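Local coordinates for protein sulfate transporter 4.1, chloroplastic (Arabidopsis thaliana, PDB 7LHV) that carries sulfate across the membrane together with protons as a secondary active symporter of the SLC26/SulP family, at residues E596-R600 and D601-A605. Residues are numbered along the deposited sequence; the frame is centred on the assembly and turned at random.
Sequences EYKTR and DIQLA
Y597 and K598 meet I602, Q603 and L604 in a local contact round the turn where helix 584-599 ends and strand 603-606 of the STAS domain begins. The I602 N-H bonds to the Y597 carbonyl oxygen with an N-H...O angle of 169°, and a weak bond runs from D601 N to K598 O at 3.2 Å. With positive phi at D601 (62°), these two bonds make a Schellman motif, which closes the helix of a beta-alpha-beta unit whose first strand is 569-575. I602 CG2 lies over one face of the Y597 ring, a CH-pi contact 4.2 Å from the centroid, while L604 CD1 meets the ring edge 3.6 Å from Y597 CE2. The Y597 hydroxyl hydrogen-bonds to L549 O in helix 542-560. Kinks at chi2 (-73°) and chi3 bring the K598 chain alongside Q603, and K598 NZ donates to Q603 OE1 at 3.0 Å from above the carbonyl plane. At the other end of the same amide, Q603 NE2 donates a hydrogen bond to L604 O at 2.7 Å. A leucine in place of Q603 would probably leave K598 NZ without this acceptor and L604 O without its side-chain donor. The R600 side chain leads away from the turn, NH2 in a salt bridge with D557 and NH1 hydrogen-bonded to A357 O of the second subunit.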
ATOM      1  N   GLU A 596     -20.447   0.902 -24.744  1.00 68.78           N
ATOM      2  CA  GLU A 596     -19.557   0.324 -25.747  1.00 68.78           C
ATOM      3  C   GLU A 596     -20.152  -0.936 -26.369  1.00 68.78           C
ATOM      4  O   GLU A 596     -19.887  -1.232 -27.539  1.00 68.78           O
ATOM      5  CB  GLU A 596     -18.191   0.020 -25.135  1.00 68.78           C
ATOM      6  CG  GLU A 596     -17.415   1.246 -24.693  1.00 68.78           C
ATOM      7  CD  GLU A 596     -16.126   0.890 -23.978  1.00 68.78           C
ATOM      8  OE1 GLU A 596     -15.772  -0.305 -23.947  1.00 68.78           O
ATOM      9  OE2 GLU A 596     -15.466   1.807 -23.445  1.00 68.78           O
ATOM     10  N   TYR A 597     -20.936  -1.695 -25.602  1.00 67.64           N
ATOM     11  CA  TYR A 597     -21.602  -2.873 -26.149  1.00 67.64           C
ATOM     12  C   TYR A 597     -22.710  -2.482 -27.118  1.00 67.64           C
ATOM     13  O   TYR A 597     -22.909  -3.145 -28.142  1.00 67.64           O
ATOM     14  CB  TYR A 597     -22.147  -3.735 -25.012  1.00 67.64           C
ATOM     15  CG  TYR A 597     -21.089  -4.558 -24.315  1.00 67.64           C
ATOM     16  CD1 TYR A 597     -19.900  -4.874 -24.952  1.00 67.64           C
ATOM     17  CD2 TYR A 597     -21.278  -5.018 -23.022  1.00 67.64           C
ATOM     18  CE1 TYR A 597     -18.930  -5.621 -24.321  1.00 67.64           C
ATOM     19  CE2 TYR A 597     -20.311  -5.767 -22.385  1.00 67.64           C
ATOM     20  CZ  TYR A 597     -19.141  -6.066 -23.040  1.00 67.64           C
ATOM     21  OH  TYR A 597     -18.172  -6.812 -22.414  1.00 67.64           O
ATOM     22  N   LYS A 598     -23.457  -1.418 -26.802  1.00 70.96           N
ATOM     23  CA  LYS A 598     -24.402  -0.871 -27.775  1.00 70.96           C
ATOM     24  C   LYS A 598     -23.697  -0.407 -29.041  1.00 70.96           C
ATOM     25  O   LYS A 598     -24.235  -0.555 -30.145  1.00 70.96           O
ATOM     26  CB  LYS A 598     -25.204   0.277 -27.160  1.00 70.96           C
ATOM     27  CG  LYS A 598     -26.085  -0.092 -25.973  1.00 70.96           C
ATOM     28  CD  LYS A 598     -27.306  -0.901 -26.427  1.00 70.96           C
ATOM     29  CE  LYS A 598     -27.125  -2.405 -26.330  1.00 70.96           C
ATOM     30  NZ  LYS A 598     -28.386  -3.115 -26.689  1.00 70.96           N
ATOM     31  N   THR A 599     -22.499   0.161 -28.909  1.00 71.19           N
ATOM     32  CA  THR A 599     -21.732   0.517 -30.098  1.00 71.19           C
ATOM     33  C   THR A 599     -21.385  -0.722 -30.914  1.00 71.19           C
ATOM     34  O   THR A 599     -21.435  -0.698 -32.149  1.00 71.19           O
ATOM     35  CB  THR A 599     -20.465   1.275 -29.706  1.00 71.19           C
ATOM     36  OG1 THR A 599     -20.825   2.473 -29.009  1.00 71.19           O
ATOM     37  CG2 THR A 599     -19.657   1.642 -30.940  1.00 71.19           C
ATOM     38  N   ARG A 600     -21.052  -1.822 -30.242  1.00 72.59           N
ATOM     39  CA  ARG A 600     -20.700  -3.073 -30.899  1.00 72.59           C
ATOM     40  C   ARG A 600     -21.899  -3.983 -31.123  1.00 72.59           C
ATOM     41  O   ARG A 600     -21.720  -5.117 -31.579  1.00 72.59           O
ATOM     42  CB  ARG A 600     -19.644  -3.822 -30.083  1.00 72.59           C
ATOM     43  CG  ARG A 600     -18.233  -3.704 -30.619  1.00 72.59           C
ATOM     44  CD  ARG A 600     -17.554  -2.465 -30.074  1.00 72.59           C
ATOM     45  NE  ARG A 600     -16.103  -2.553 -30.162  1.00 72.59           N
ATOM     46  CZ  ARG A 600     -15.273  -1.604 -29.757  1.00 72.59           C
ATOM     47  NH1 ARG A 600     -15.718  -0.475 -29.232  1.00 72.59           N
ATOM     48  NH2 ARG A 600     -13.963  -1.793 -29.881  1.00 72.59           N
ATOM     49  N   ASP A 601     -23.109  -3.517 -30.808  1.00 73.53           N
ATOM     50  CA  ASP A 601     -24.331  -4.312 -30.946  1.00 73.53           C
ATOM     51  C   ASP A 601     -24.291  -5.558 -30.061  1.00 73.53           C
ATOM     52  O   ASP A 601     -24.605  -6.667 -30.501  1.00 73.53           O
ATOM     53  CB  ASP A 601     -24.586  -4.688 -32.409  1.00 73.53           C
ATOM     54  CG  ASP A 601     -26.020  -5.095 -32.666  1.00 73.53           C
ATOM     55  OD1 ASP A 601     -26.866  -4.896 -31.770  1.00 73.53           O
ATOM     56  OD2 ASP A 601     -26.300  -5.617 -33.765  1.00 73.53           O
ATOM     57  N   ILE A 602     -23.903  -5.375 -28.801  1.00 70.14           N
ATOM     58  CA  ILE A 602     -23.875  -6.438 -27.804  1.00 70.14           C
ATOM     59  C   ILE A 602     -24.811  -6.050 -26.669  1.00 70.14           C
ATOM     60  O   ILE A 602     -24.815  -4.895 -26.229  1.00 70.14           O
ATOM     61  CB  ILE A 602     -22.451  -6.694 -27.275  1.00 70.14           C
ATOM     62  CG1 ILE A 602     -21.515  -7.094 -28.415  1.00 70.14           C
ATOM     63  CG2 ILE A 602     -22.456  -7.769 -26.211  1.00 70.14           C
ATOM     64  CD1 ILE A 602     -20.053  -7.005 -28.054  1.00 70.14           C
ATOM     65  N   GLN A 603     -25.612  -7.007 -26.209  1.00 68.38           N
ATOM     66  CA  GLN A 603     -26.560  -6.775 -25.130  1.00 68.38           C
ATOM     67  C   GLN A 603     -25.917  -7.107 -23.791  1.00 68.38           C
ATOM     68  O   GLN A 603     -25.291  -8.161 -23.640  1.00 68.38           O
ATOM     69  CB  GLN A 603     -27.815  -7.622 -25.328  1.00 68.38           C
ATOM     70  CG  GLN A 603     -28.889  -7.390 -24.288  1.00 68.38           C
ATOM     71  CD  GLN A 603     -29.213  -5.926 -24.111  1.00 68.38           C
ATOM     72  OE1 GLN A 603     -29.680  -5.264 -25.034  1.00 68.38           O
ATOM     73  NE2 GLN A 603     -28.954  -5.407 -22.920  1.00 68.38           N
ATOM     74  N   LEU A 604     -26.078  -6.213 -22.821  1.00 65.94           N
ATOM     75  CA  LEU A 604     -25.576  -6.425 -21.471  1.00 65.94           C
ATOM     76  C   LEU A 604     -26.733  -6.788 -20.553  1.00 65.94           C
ATOM     77  O   LEU A 604     -27.775  -6.125 -20.567  1.00 65.94           O
ATOM     78  CB  LEU A 604     -24.870  -5.178 -20.943  1.00 65.94           C
ATOM     79  CG  LEU A 604     -24.147  -5.400 -19.617  1.00 65.94           C
ATOM     80  CD1 LEU A 604     -22.820  -6.063 -19.891  1.00 65.94           C
ATOM     81  CD2 LEU A 604     -23.963  -4.106 -18.848  1.00 65.94           C
ATOM     82  N   ALA A 605     -26.545  -7.833 -19.753  1.00 66.41           N
ATOM     83  CA  ALA A 605     -27.551  -8.288 -18.809  1.00 66.41           C
ATOM     84  C   ALA A 605     -26.912  -8.511 -17.448  1.00 66.41           C
ATOM     85  O   ALA A 605     -25.724  -8.827 -17.347  1.00 66.41           O
ATOM     86  CB  ALA A 605     -28.227  -9.579 -19.288  1.00 66.41           C
TER